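Guanine deaminase (PDB 6OHB) catalyses the zinc-dependent hydrolytic deamination of guanine to xanthine and ammonia, the step that commits guanine to purine degradation. Local coordinates at residues Ser14-Thr19 with Leu73-Phe78; Met169-Ala174 with Thr213-Gln218; Ser184-Ser189 with Gln223-Glu228; Ser355-Phe360 with Asp411-Met416. All blocks are in the same frame, centred on the assembly; numbering follows the deposited sequence.

In the fold
Along the chain contact 1 closes first, contacts 2 and 3 follow with their segments alternating, and contact 4 comes last. Contacts 1 and 4 lie on one side of the chain's centre, 12 Å apart between centres, and touch where Phe360 packs on Ile16 and Val75. Here the small beta domain, common in amidohydrolases, meets helices that follow the barrel. Contacts 2 and 3, 13 Å apart between centres, lie on the opposite side, share helix 216-228 and touch through Met169, Ser185 and Gln218; they join neighbouring beta-alpha units of the TIM barrel. About 41 Å separates the centres of contacts 1 and 2, so the two pairs belong to separate regions of the subunit.

Contact 1 (Ser14-Thr19 with Leu73-Phe78)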
loop_
_atom_site.group_PDB
_atom_site.type_symbol
_atom_site.label_atom_id
_atom_site.label_comp_id
_atom_site.label_asym_id
_atom_site.label_seq_id
_atom_site.Cartn_x
_atom_site.Cartn_y
_atom_site.Cartn_z
ATOM N N SER A 14 -12.303 -19.743 -14.668
ATOM C CA SER A 14 -10.857 -19.843 -14.774
ATOM C C SER A 14 -10.285 -20.121 -13.390
ATOM O O SER A 14 -10.717 -19.516 -12.413
ATOM C CB SER A 14 -10.280 -18.552 -15.347
ATOM O OG SER A 14 -10.253 -18.602 -16.759
ATOM N N PHE A 15 -9.332 -21.045 -13.301
ATOM C CA PHE A 15 -8.805 -21.508 -12.023
ATOM C C PHE A 15 -7.290 -21.427 -12.042
ATOM O O PHE A 15 -6.656 -21.623 -13.085
ATOM C CB PHE A 15 -9.200 -22.969 -11.721
ATOM C CG PHE A 15 -10.664 -23.181 -11.495
ATOM C CD1 PHE A 15 -11.539 -23.317 -12.566
ATOM C CD2 PHE A 15 -11.168 -23.244 -10.212
ATOM C CE1 PHE A 15 -12.887 -23.507 -12.349
ATOM C CE2 PHE A 15 -12.513 -23.432 -9.990
ATOM C CZ PHE A 15 -13.374 -23.563 -11.053
ATOM N N ILE A 16 -6.707 -21.172 -10.874
ATOM C CA ILE A 16 -5.258 -21.276 -10.730
ATOM C C ILE A 16 -4.928 -21.798 -9.338
ATOM O O ILE A 16 -5.506 -21.344 -8.346
ATOM C CB ILE A 16 -4.561 -19.929 -11.015
ATOM C CG1 ILE A 16 -3.073 -19.995 -10.667
ATOM C CG2 ILE A 16 -5.248 -18.801 -10.273
ATOM C CD1 ILE A 16 -2.248 -18.948 -11.386
ATOM N N ASP A 17 -4.022 -22.774 -9.267
ATOM C CA ASP A 17 -3.558 -23.289 -7.983
ATOM C C ASP A 17 -2.164 -23.882 -8.156
ATOM O O ASP A 17 -1.661 -24.018 -9.272
ATOM C CB ASP A 17 -4.547 -24.311 -7.384
ATOM C CG ASP A 17 -4.697 -25.587 -8.229
ATOM O OD1 ASP A 17 -4.406 -25.578 -9.450
ATOM O OD2 ASP A 17 -5.125 -26.615 -7.661
ATOM N N VAL A 18 -1.518 -24.188 -7.031
ATOM C CA VAL A 18 -0.223 -24.864 -7.025
ATOM C C VAL A 18 -0.460 -26.301 -6.580
ATOM O O VAL A 18 -0.998 -26.535 -5.491
ATOM C CB VAL A 18 0.782 -24.160 -6.101
ATOM C CG1 VAL A 18 2.130 -24.869 -6.143
ATOM C CG2 VAL A 18 0.918 -22.681 -6.470
ATOM N N THR A 19 -0.049 -27.267 -7.406
ATOM C CA THR A 19 -0.499 -28.643 -7.209
ATOM C C THR A 19 0.314 -29.422 -6.183
ATOM O O THR A 19 -0.085 -30.536 -5.831
ATOM C CB THR A 19 -0.506 -29.402 -8.540
ATOM O OG1 THR A 19 0.813 -29.424 -9.106
ATOM C CG2 THR A 19 -1.470 -28.733 -9.511
ATOM N N LEU A 73 -11.386 -15.045 -11.912
ATOM C CA LEU A 73 -10.313 -15.982 -11.614
ATOM C C LEU A 73 -10.552 -16.608 -10.247
ATOM O O LEU A 73 -10.720 -15.897 -9.258
ATOM C CB LEU A 73 -8.957 -15.277 -11.668
ATOM C CG LEU A 73 -7.764 -16.119 -12.117
ATOM C CD1 LEU A 73 -7.705 -16.198 -13.642
ATOM C CD2 LEU A 73 -6.486 -15.513 -11.557
ATOM N N ILE A 74 -10.529 -17.934 -10.178
ATOM C CA ILE A 74 -10.862 -18.669 -8.967
ATOM C C ILE A 74 -9.572 -19.229 -8.389
ATOM O O ILE A 74 -8.826 -19.949 -9.074
ATOM C CB ILE A 74 -11.885 -19.782 -9.240
ATOM C CG1 ILE A 74 -13.109 -19.203 -9.948
ATOM C CG2 ILE A 74 -12.286 -20.474 -7.946
ATOM C CD1 ILE A 74 -14.192 -20.244 -10.240
ATOM N N VAL A 75 -9.318 -18.891 -7.128
ATOM C CA VAL A 75 -8.088 -19.264 -6.435
ATOM C C VAL A 75 -8.466 -19.939 -5.126
ATOM O O VAL A 75 -9.587 -19.765 -4.622
ATOM C CB VAL A 75 -7.187 -18.032 -6.181
ATOM C CG1 VAL A 75 -6.877 -17.340 -7.485
ATOM C CG2 VAL A 75 -7.868 -17.062 -5.219
ATOM N N PRO A 76 -7.568 -20.738 -4.556
ATOM C CA PRO A 76 -7.831 -21.276 -3.219
ATOM C C PRO A 76 -7.879 -20.148 -2.199
ATOM O O PRO A 76 -7.262 -19.097 -2.380
ATOM C CB PRO A 76 -6.645 -22.214 -2.967
ATOM C CG PRO A 76 -6.063 -22.480 -4.317
ATOM C CD PRO A 76 -6.304 -21.244 -5.116
ATOM N N GLY A 77 -8.635 -20.373 -1.126
ATOM C CA GLY A 77 -8.768 -19.354 -0.097
ATOM C C GLY A 77 -7.418 -18.966 0.481
ATOM O O GLY A 77 -6.519 -19.799 0.632
ATOM N N PHE A 78 -7.259 -17.676 0.766
ATOM C CA PHE A 78 -6.004 -17.194 1.325
ATOM C C PHE A 78 -5.835 -17.628 2.778
ATOM O O PHE A 78 -6.808 -17.771 3.533
ATOM C CB PHE A 78 -5.914 -15.671 1.211
ATOM C CG PHE A 78 -6.003 -15.172 -0.202
ATOM C CD1 PHE A 78 -5.246 -15.759 -1.205
ATOM C CD2 PHE A 78 -6.858 -14.134 -0.534
ATOM C CE1 PHE A 78 -5.329 -15.315 -2.509
ATOM C CE2 PHE A 78 -6.946 -13.683 -1.840
ATOM C CZ PHE A 78 -6.179 -14.277 -2.828
#
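The Phe15 ring has the Ile74 side chain over one face, with CG1 displaced toward the rim, and it meets the rings of Phe50 and Phe380 edge-to-face. With CG anti to the carbonyl carbon (chi1 -67°), the ring runs alongside Ile74, and its tip CZ lies 3.5 Å from Ile74 CD1. The puckered Pro76 ring sets CD 3.3 Å from Ile16 O and turns CG toward the methylene of Asp17.

Beneath these side chains runs a short parallel ladder pairing Phe15 with Ile74. Ile74 N gives a 2.7 Å bond to Ser14 O, received in the carbonyl plane, and Ile74 O takes a 3.0 Å bond from Ile16 N almost along its C=O axis. One residue thus bonds through both its N-H and its carbonyl to residues on either side of Phe15. Pro76, lacking an N-H, suits the place where the pairing stops and the strands diverge.

Ile16 serves another apolar cluster: its CG2 touches Val75 CG1 at 3.5 Å and Leu73 CD2 at 3.7 Å. Branched residues fill this layer compactly. Asp17 turns its carboxylate away from the contact, to a salt bridge with Arg33 and the backbone N-H of Phe380, so a buried charge is satisfied.

Strand 14-18 is paired on its other edge with antiparallel strand 32-35, and the Leu73-Val75 backbone with strand 388-391. Strand 73-84 then runs on to the zinc ligands His82 and His84, while Phe360 of helix 356-363 packs against Ile16 and Val75.

Contact 2 (Met169-Ala174 with Thr213-Gln218)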
loop_
_atom_site.group_PDB
_atom_site.type_symbol
_atom_site.label_atom_id
_atom_site.label_comp_id
_atom_site.label_asym_id
_atom_site.label_seq_id
_atom_site.Cartn_x
_atom_site.Cartn_y
_atom_site.Cartn_z
ATOM N N MET A 169 -1.711 -15.948 26.658
ATOM C CA MET A 169 -1.126 -16.203 27.966
ATOM C C MET A 169 -0.127 -15.093 28.273
ATOM O O MET A 169 0.876 -14.948 27.565
ATOM C CB MET A 169 -0.451 -17.576 27.991
ATOM C CG MET A 169 -1.375 -18.726 27.600
ATOM S SD MET A 169 -0.542 -20.325 27.470
ATOM C CE MET A 169 0.601 -20.234 28.840
ATOM N N MET A 170 -0.398 -14.318 29.324
ATOM C CA MET A 170 0.497 -13.235 29.734
ATOM C C MET A 170 0.234 -12.897 31.197
ATOM O O MET A 170 -0.874 -12.473 31.544
ATOM C CB MET A 170 0.313 -12.003 28.842
ATOM C CG MET A 170 -1.136 -11.632 28.567
ATOM S SD MET A 170 -1.307 -10.151 27.549
ATOM C CE MET A 170 -0.046 -9.110 28.266
ATOM N N ASP A 171 1.247 -13.069 32.054
ATOM C CA ASP A 171 1.069 -12.869 33.490
ATOM C C ASP A 171 1.980 -11.799 34.089
ATOM O O ASP A 171 1.970 -11.621 35.313
ATOM C CB ASP A 171 1.251 -14.193 34.245
ATOM C CG ASP A 171 2.677 -14.717 34.198
ATOM O OD1 ASP A 171 3.462 -14.266 33.337
ATOM O OD2 ASP A 171 3.010 -15.593 35.025
ATOM N N ARG A 172 2.762 -11.084 33.281
ATOM C CA ARG A 172 3.641 -10.058 33.826
ATOM C C ARG A 172 3.916 -8.988 32.775
ATOM O O ARG A 172 3.657 -9.178 31.583
ATOM C CB ARG A 172 4.956 -10.663 34.335
ATOM C CG ARG A 172 5.924 -11.068 33.242
ATOM C CD ARG A 172 7.177 -11.691 33.830
ATOM N NE ARG A 172 8.102 -12.139 32.794
ATOM C CZ ARG A 172 9.262 -12.745 33.038
ATOM N NH1 ARG A 172 9.644 -12.978 34.286
ATOM N NH2 ARG A 172 10.040 -13.118 32.031
ATOM N N ASN A 173 4.427 -7.845 33.250
ATOM C CA ASN A 173 4.915 -6.755 32.398
ATOM C C ASN A 173 3.814 -6.190 31.502
ATOM O O ASN A 173 4.029 -5.912 30.320
ATOM C CB ASN A 173 6.116 -7.202 31.563
ATOM C CG ASN A 173 7.368 -7.372 32.393
ATOM O OD1 ASN A 173 7.591 -6.632 33.353
ATOM N ND2 ASN A 173 8.192 -8.348 32.036
ATOM N N ALA A 174 2.636 -5.987 32.076
ATOM C CA ALA A 174 1.518 -5.392 31.360
ATOM C C ALA A 174 0.498 -4.927 32.385
ATOM O O ALA A 174 0.511 -5.400 33.527
ATOM C CB ALA A 174 0.886 -6.395 30.379
ATOM N N THR A 213 6.273 -11.051 28.495
ATOM C CA THR A 213 5.065 -10.970 29.303
ATOM C C THR A 213 4.666 -12.315 29.896
ATOM O O THR A 213 3.537 -12.464 30.370
ATOM C CB THR A 213 3.903 -10.396 28.488
ATOM O OG1 THR A 213 3.846 -11.030 27.202
ATOM C CG2 THR A 213 4.049 -8.888 28.316
ATOM N N SER A 214 5.572 -13.286 29.917
ATOM C CA SER A 214 5.280 -14.567 30.543
ATOM C C SER A 214 6.388 -14.929 31.517
ATOM O O SER A 214 7.564 -14.978 31.141
ATOM C CB SER A 214 5.121 -15.662 29.480
ATOM O OG SER A 214 3.910 -15.485 28.759
ATOM N N SER A 215 6.000 -15.210 32.756
ATOM C CA SER A 215 6.927 -15.661 33.778
ATOM C C SER A 215 7.454 -17.055 33.431
ATOM O O SER A 215 6.882 -17.754 32.590
ATOM C CB SER A 215 6.231 -15.684 35.135
ATOM O OG SER A 215 5.210 -16.666 35.151
ATOM N N PRO A 216 8.554 -17.480 34.058
ATOM C CA PRO A 216 8.971 -18.884 33.895
ATOM C C PRO A 216 7.887 -19.882 34.279
ATOM O O PRO A 216 7.782 -20.944 33.648
ATOM C CB PRO A 216 10.201 -18.991 34.809
ATOM C CG PRO A 216 10.757 -17.593 34.834
ATOM C CD PRO A 216 9.562 -16.675 34.770
ATOM N N GLU A 217 7.059 -19.556 35.275
ATOM C CA GLU A 217 5.953 -20.435 35.649
ATOM C C GLU A 217 4.951 -20.579 34.511
ATOM O O GLU A 217 4.505 -21.690 34.195
ATOM C CB GLU A 217 5.261 -19.897 36.904
ATOM C CG GLU A 217 5.984 -20.225 38.196
ATOM C CD GLU A 217 7.334 -19.541 38.296
ATOM O OE1 GLU A 217 7.370 -18.292 38.367
ATOM O OE2 GLU A 217 8.360 -20.255 38.281
ATOM N N GLN A 218 4.592 -19.463 33.873
ATOM C CA GLN A 218 3.647 -19.528 32.765
ATOM C C GLN A 218 4.246 -20.238 31.556
ATOM O O GLN A 218 3.541 -20.969 30.851
ATOM C CB GLN A 218 3.183 -18.124 32.389
ATOM C CG GLN A 218 2.026 -18.119 31.414
ATOM C CD GLN A 218 1.414 -16.750 31.254
ATOM O OE1 GLN A 218 2.007 -15.865 30.634
ATOM N NE2 GLN A 218 0.219 -16.565 31.806
#
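Two loops of the TIM barrel meet here, one following strand 164-169 and the other leading into helix 216-228, whose N-cap is Ser215. Backbone bonding starts at Thr213 O, which receives Asp171 N at 2.9 Å nearly along the C=O axis and Arg172 N more weakly at 3.3 Å.

Side-chain hydrogen bonding centres on Asp171. Its CG occupies the crowded position between backbone N and carbonyl carbon (chi1 68°), which brings the carboxylate to the helix start. OD1 accepts Ser215 N at 2.8 Å and OD2 accepts Ser215 OG, each through its syn lone pair. Ser215 OG meanwhile caps the helix by accepting Gln218 N at 3.1 Å. Serine suits the place because one small hydroxyl both gives and receives; the nearby helix N-terminus probably stabilises the charged form of Asp171. Ser214 OG gives a 2.7 Å bond to Gln218 OE1, while Gln218 NE2 is held by Asp180.

Packing supplies the rest. Met169 bends at chi3 so that CE lies 3.6 Å from Gln218 CG, and Met170 runs alongside Thr213, next to Arg209, a probable substrate-binding residue. Arg172 extends over the Ser214-Ser215 backbone with one guanidinium face, its NE bonded to Pro212 O. The shortest link is Ser215 OG to Asp171 OD2, at a very short 2.5 Å.

Contact 3 (Ser184-Ser189 with Gln223-Glu228); sequences SSYHQS and QRLKEE
The tight part of this contact, between helices 182-196 and 216-228 of adjacent beta-alpha units in the barrel's outer layer, is apolar. Tyr186 CD1 reaches Leu225 CG at 3.4 Å, and farther along the helix Ser189 CB meets Leu225 CD1 at 3.6 Å. Leu225 branches in two directions, one methyl against the Tyr186 ring and the other on Ser189, whose small side chain lets it settle there. The axes of segments 184-189 and 223-228 lie 10.4 Å apart and cross at -28°, so a long aromatic side chain is well suited to the space.

Toward solvent the contact becomes polar. The extended Arg224 chain lays its guanidinium on one face of the Tyr186 ring, CZ 3.9 Å from the ring centroid and the planes 28° apart, a cation-pi stack. At the ring tip, Tyr186 OH hydrogen-bonds to the Glu228 carboxylate, 2.7 Å from OE1 and 2.8 Å from OE2; the carboxylate stands nearly perpendicular to the ring. Glu228 OE2 also closes a salt bridge with Arg224 NE at 3.1 Å, almost in the guanidinium plane.

Since Arg224 and Glu228 lie one turn apart, their ion pair holds the cation over the ring and the anion at its hydroxyl. The adjacent arginine charge probably keeps Glu228 ionised, as an acceptor for the phenol.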
loop_
_atom_site.group_PDB
_atom_site.type_symbol
_atom_site.label_atom_id
_atom_site.label_comp_id
_atom_site.label_asym_id
_atom_site.label_seq_id
_atom_site.Cartn_x
_atom_site.Cartn_y
_atom_site.Cartn_z
ATOM N N SER A 184 -4.149 -20.019 36.397
ATOM C CA SER A 184 -5.359 -19.638 35.675
ATOM C C SER A 184 -5.159 -19.759 34.171
ATOM O O SER A 184 -6.064 -20.191 33.453
ATOM C CB SER A 184 -5.790 -18.222 36.053
ATOM O OG SER A 184 -5.189 -17.263 35.201
ATOM N N SER A 185 -3.982 -19.373 33.676
ATOM C CA SER A 185 -3.717 -19.456 32.241
ATOM C C SER A 185 -3.735 -20.908 31.764
ATOM O O SER A 185 -4.354 -21.228 30.738
ATOM C CB SER A 185 -2.372 -18.811 31.916
ATOM O OG SER A 185 -1.751 -19.457 30.825
ATOM N N TYR A 186 -3.082 -21.815 32.515
ATOM C CA TYR A 186 -3.126 -23.232 32.150
ATOM C C TYR A 186 -4.563 -23.732 32.099
ATOM O O TYR A 186 -4.970 -24.388 31.134
ATOM C CB TYR A 186 -2.303 -24.067 33.128
ATOM C CG TYR A 186 -2.515 -25.569 32.978
ATOM C CD1 TYR A 186 -1.837 -26.293 32.007
ATOM C CD2 TYR A 186 -3.397 -26.260 33.806
ATOM C CE1 TYR A 186 -2.029 -27.663 31.857
ATOM C CE2 TYR A 186 -3.598 -27.630 33.668
ATOM C CZ TYR A 186 -2.909 -28.327 32.692
ATOM O OH TYR A 186 -3.104 -29.685 32.551
ATOM N N HIS A 187 -5.351 -23.428 33.132
ATOM C CA HIS A 187 -6.686 -24.016 33.214
ATOM C C HIS A 187 -7.623 -23.427 32.162
ATOM O O HIS A 187 -8.426 -24.155 31.563
ATOM C CB HIS A 187 -7.237 -23.845 34.627
ATOM C CG HIS A 187 -6.528 -24.685 35.644
ATOM N ND1 HIS A 187 -6.568 -26.064 35.628
ATOM C CD2 HIS A 187 -5.740 -24.346 36.691
ATOM C CE1 HIS A 187 -5.845 -26.535 36.628
ATOM N NE2 HIS A 187 -5.331 -25.513 37.288
ATOM N N GLN A 188 -7.532 -22.117 31.912
ATOM C CA GLN A 188 -8.365 -21.505 30.881
ATOM C C GLN A 188 -8.008 -22.034 29.495
ATOM O O GLN A 188 -8.904 -22.342 28.694
ATOM C CB GLN A 188 -8.233 -19.984 30.939
ATOM C CG GLN A 188 -8.810 -19.378 32.213
ATOM C CD GLN A 188 -8.484 -17.904 32.382
ATOM O OE1 GLN A 188 -7.658 -17.341 31.658
ATOM N NE2 GLN A 188 -9.131 -17.273 33.352
ATOM N N SER A 189 -6.711 -22.179 29.200
ATOM C CA SER A 189 -6.329 -22.723 27.901
ATOM C C SER A 189 -6.760 -24.181 27.765
ATOM O O SER A 189 -7.180 -24.611 26.683
ATOM C CB SER A 189 -4.821 -22.581 27.690
ATOM O OG SER A 189 -4.422 -21.220 27.708
ATOM N N GLN A 223 4.368 -25.168 28.186
ATOM C CA GLN A 223 5.039 -26.423 27.862
ATOM C C GLN A 223 4.183 -27.619 28.258
ATOM O O GLN A 223 4.055 -28.590 27.497
ATOM C CB GLN A 223 6.392 -26.475 28.571
ATOM C CG GLN A 223 7.105 -27.814 28.491
ATOM C CD GLN A 223 8.515 -27.752 29.049
ATOM O OE1 GLN A 223 8.789 -27.010 29.993
ATOM N NE2 GLN A 223 9.421 -28.525 28.460
ATOM N N ARG A 224 3.585 -27.558 29.448
ATOM C CA ARG A 224 2.722 -28.636 29.918
ATOM C C ARG A 224 1.529 -28.831 28.991
ATOM O O ARG A 224 1.184 -29.963 28.632
ATOM C CB ARG A 224 2.266 -28.331 31.343
ATOM C CG ARG A 224 1.255 -29.294 31.921
ATOM C CD ARG A 224 1.165 -29.086 33.423
ATOM N NE ARG A 224 -0.006 -29.731 34.007
ATOM C CZ ARG A 224 -0.586 -29.328 35.133
ATOM N NH1 ARG A 224 -0.097 -28.284 35.796
ATOM N NH2 ARG A 224 -1.651 -29.970 35.599
ATOM N N LEU A 225 0.880 -27.729 28.600
ATOM C CA LEU A 225 -0.256 -27.817 27.687
ATOM C C LEU A 225 0.150 -28.455 26.367
ATOM O O LEU A 225 -0.587 -29.284 25.818
ATOM C CB LEU A 225 -0.856 -26.433 27.450
ATOM C CG LEU A 225 -1.711 -25.886 28.593
ATOM C CD1 LEU A 225 -1.825 -24.378 28.498
ATOM C CD2 LEU A 225 -3.084 -26.540 28.603
ATOM N N LYS A 226 1.324 -28.089 25.846
ATOM C CA LYS A 226 1.771 -28.679 24.587
ATOM C C LYS A 226 2.067 -30.167 24.741
ATOM O O LYS A 226 1.829 -30.946 23.810
ATOM C CB LYS A 226 3.005 -27.945 24.062
ATOM C CG LYS A 226 3.409 -28.333 22.642
ATOM C CD LYS A 226 2.215 -28.269 21.697
ATOM C CE LYS A 226 2.542 -28.831 20.324
ATOM N NZ LYS A 226 3.833 -29.558 20.303
ATOM N N GLU A 227 2.578 -30.581 25.904
ATOM C CA GLU A 227 2.846 -31.999 26.129
ATOM C C GLU A 227 1.562 -32.803 26.312
ATOM O O GLU A 227 1.514 -33.983 25.945
ATOM C CB GLU A 227 3.761 -32.175 27.340
ATOM C CG GLU A 227 5.233 -31.985 27.025
ATOM C CD GLU A 227 6.048 -31.631 28.250
ATOM O OE1 GLU A 227 5.567 -31.882 29.374
ATOM O OE2 GLU A 227 7.172 -31.108 28.086
ATOM N N GLU A 228 0.523 -32.195 26.890
ATOM C CA GLU A 228 -0.741 -32.904 27.079
ATOM C C GLU A 228 -1.573 -32.965 25.803
ATOM O O GLU A 228 -2.388 -33.882 25.643
ATOM C CB GLU A 228 -1.556 -32.239 28.188
ATOM C CG GLU A 228 -1.040 -32.509 29.587
ATOM C CD GLU A 228 -1.764 -31.689 30.634
ATOM O OE1 GLU A 228 -2.906 -31.257 30.369
ATOM O OE2 GLU A 228 -1.191 -31.482 31.723
#

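Contact 4 (Ser355-Phe360 with Asp411-Met416); sequences SAYEAF and DKLFVM
Helix 356-363, beyond the last barrel strand, packs on helix 409-419 close to the dimer interface. Their short segments cross at 55° with axes 9.3 Å apart, a close approach permitted by alanine. Ala356 CB points at the partner helix and touches Leu413 CB at 3.7 Å, near where the two backbones draw closest.

Leu413 is the central side chain. With CG anti to its carbonyl carbon (chi1 -74°), it reaches between two aromatic residues one turn apart. Leu413 CD1 meets the edge of the Tyr357 ring, in the ring plane, 3.8 Å from Tyr357 CD1, and lies 4.2 Å from Phe360 CB. The side chains of Tyr357 and Leu413 cross at about a right angle. Phe360 continues toward the beta domain, where it also packs on Pro76.

Ser355 is the N-cap of the first helix: its OG accepts weakly from Tyr357 N at 2.9 Å and Glu358 N at 3.3 Å, satisfying N-H groups at the helix start. On the second helix, Phe414 and Val415 pack against Gly92 and Val91 of the second subunit.

No hydrogen bond or salt bridge joins the two segments. Their association therefore rests on burying methyl groups and aromatic carbon, with shape rather than charge setting how the helices fit.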
loop_
_atom_site.group_PDB
_atom_site.type_symbol
_atom_site.label_atom_id
_atom_site.label_comp_id
_atom_site.label_asym_id
_atom_site.label_seq_id
_atom_site.Cartn_x
_atom_site.Cartn_y
_atom_site.Cartn_z
ATOM N N SER A 355 8.821 -13.274 -6.896
ATOM C CA SER A 355 8.082 -13.652 -8.089
ATOM C C SER A 355 6.577 -13.684 -7.836
ATOM O O SER A 355 6.111 -13.914 -6.715
ATOM C CB SER A 355 8.560 -15.029 -8.564
ATOM O OG SER A 355 7.523 -15.766 -9.188
ATOM N N ALA A 356 5.810 -13.487 -8.915
ATOM C CA ALA A 356 4.359 -13.596 -8.812
ATOM C C ALA A 356 3.959 -15.005 -8.403
ATOM O O ALA A 356 3.043 -15.194 -7.591
ATOM C CB ALA A 356 3.708 -13.213 -10.141
ATOM N N TYR A 357 4.649 -16.008 -8.949
ATOM C CA TYR A 357 4.407 -17.387 -8.545
ATOM C C TYR A 357 4.717 -17.592 -7.068
ATOM O O TYR A 357 3.949 -18.242 -6.351
ATOM C CB TYR A 357 5.229 -18.335 -9.419
ATOM C CG TYR A 357 4.734 -18.401 -10.848
ATOM C CD1 TYR A 357 3.506 -17.853 -11.201
ATOM C CD2 TYR A 357 5.494 -18.995 -11.843
ATOM C CE1 TYR A 357 3.048 -17.902 -12.501
ATOM C CE2 TYR A 357 5.042 -19.048 -13.151
ATOM C CZ TYR A 357 3.816 -18.505 -13.472
ATOM O OH TYR A 357 3.358 -18.548 -14.770
ATOM N N GLU A 358 5.837 -17.040 -6.592
ATOM C CA GLU A 358 6.193 -17.195 -5.182
ATOM C C GLU A 358 5.179 -16.512 -4.270
ATOM O O GLU A 358 4.809 -17.060 -3.224
ATOM C CB GLU A 358 7.596 -16.646 -4.925
ATOM C CG GLU A 358 8.155 -17.005 -3.557
ATOM C CD GLU A 358 9.537 -16.422 -3.319
ATOM O OE1 GLU A 358 10.141 -15.893 -4.277
ATOM O OE2 GLU A 358 10.024 -16.503 -2.174
ATOM N N ALA A 359 4.731 -15.311 -4.642
ATOM C CA ALA A 359 3.741 -14.601 -3.837
ATOM C C ALA A 359 2.428 -15.371 -3.780
ATOM O O ALA A 359 1.846 -15.562 -2.702
ATOM C CB ALA A 359 3.523 -13.196 -4.406
ATOM N N PHE A 360 1.948 -15.829 -4.938
ATOM C CA PHE A 360 0.722 -16.620 -4.964
ATOM C C PHE A 360 0.880 -17.895 -4.139
ATOM O O PHE A 360 -0.034 -18.289 -3.405
ATOM C CB PHE A 360 0.346 -16.940 -6.412
ATOM C CG PHE A 360 -0.882 -17.797 -6.553
ATOM C CD1 PHE A 360 -2.146 -17.239 -6.465
ATOM C CD2 PHE A 360 -0.771 -19.158 -6.798
ATOM C CE1 PHE A 360 -3.283 -18.025 -6.601
ATOM C CE2 PHE A 360 -1.903 -19.950 -6.935
ATOM C CZ PHE A 360 -3.161 -19.380 -6.836
ATOM N N ASP A 411 2.514 -11.670 -15.211
ATOM C CA ASP A 411 2.124 -10.269 -15.295
ATOM C C ASP A 411 0.731 -10.050 -14.716
ATOM O O ASP A 411 0.496 -9.065 -14.007
ATOM C CB ASP A 411 2.191 -9.796 -16.748
ATOM C CG ASP A 411 3.583 -9.337 -17.153
ATOM O OD1 ASP A 411 4.492 -9.354 -16.298
ATOM O OD2 ASP A 411 3.764 -8.947 -18.327
ATOM N N LYS A 412 -0.208 -10.954 -15.010
ATOM C CA LYS A 412 -1.564 -10.812 -14.483
ATOM C C LYS A 412 -1.591 -10.981 -12.964
ATOM O O LYS A 412 -2.266 -10.217 -12.256
ATOM C CB LYS A 412 -2.495 -11.800 -15.186
ATOM C CG LYS A 412 -2.578 -11.567 -16.699
ATOM C CD LYS A 412 -3.446 -12.599 -17.406
ATOM C CE LYS A 412 -3.470 -12.375 -18.921
ATOM N NZ LYS A 412 -4.196 -11.134 -19.337
ATOM N N LEU A 413 -0.846 -11.961 -12.443
ATOM C CA LEU A 413 -0.741 -12.113 -10.993
ATOM C C LEU A 413 -0.108 -10.880 -10.357
ATOM O O LEU A 413 -0.518 -10.448 -9.272
ATOM C CB LEU A 413 0.069 -13.362 -10.650
ATOM C CG LEU A 413 -0.589 -14.729 -10.855
ATOM C CD1 LEU A 413 0.383 -15.838 -10.487
ATOM C CD2 LEU A 413 -1.862 -14.836 -10.026
ATOM N N PHE A 414 0.891 -10.294 -11.022
ATOM C CA PHE A 414 1.539 -9.099 -10.499
ATOM C C PHE A 414 0.575 -7.918 -10.474
ATOM O O PHE A 414 0.575 -7.130 -9.519
ATOM C CB PHE A 414 2.781 -8.782 -11.336
ATOM C CG PHE A 414 3.663 -7.729 -10.736
ATOM C CD1 PHE A 414 4.502 -8.035 -9.677
ATOM C CD2 PHE A 414 3.659 -6.433 -11.235
ATOM C CE1 PHE A 414 5.322 -7.068 -9.117
ATOM C CE2 PHE A 414 4.474 -5.457 -10.681
ATOM C CZ PHE A 414 5.309 -5.775 -9.620
ATOM N N VAL A 415 -0.239 -7.771 -11.523
ATOM C CA VAL A 415 -1.248 -6.715 -11.551
ATOM C C VAL A 415 -2.194 -6.875 -10.371
ATOM O O VAL A 415 -2.484 -5.918 -9.637
ATOM C CB VAL A 415 -2.018 -6.745 -12.885
ATOM C CG1 VAL A 415 -3.297 -5.910 -12.797
ATOM C CG2 VAL A 415 -1.139 -6.284 -14.028
ATOM N N MET A 416 -2.668 -8.103 -10.161
ATOM C CA MET A 416 -3.549 -8.379 -9.032
ATOM C C MET A 416 -2.870 -8.050 -7.703
ATOM O O MET A 416 -3.504 -7.515 -6.784
ATOM C CB MET A 416 -3.969 -9.840 -9.080
ATOM C CG MET A 416 -5.191 -10.193 -8.284
ATOM S SD MET A 416 -5.778 -11.781 -8.888
ATOM C CE MET A 416 -4.454 -12.841 -8.304
#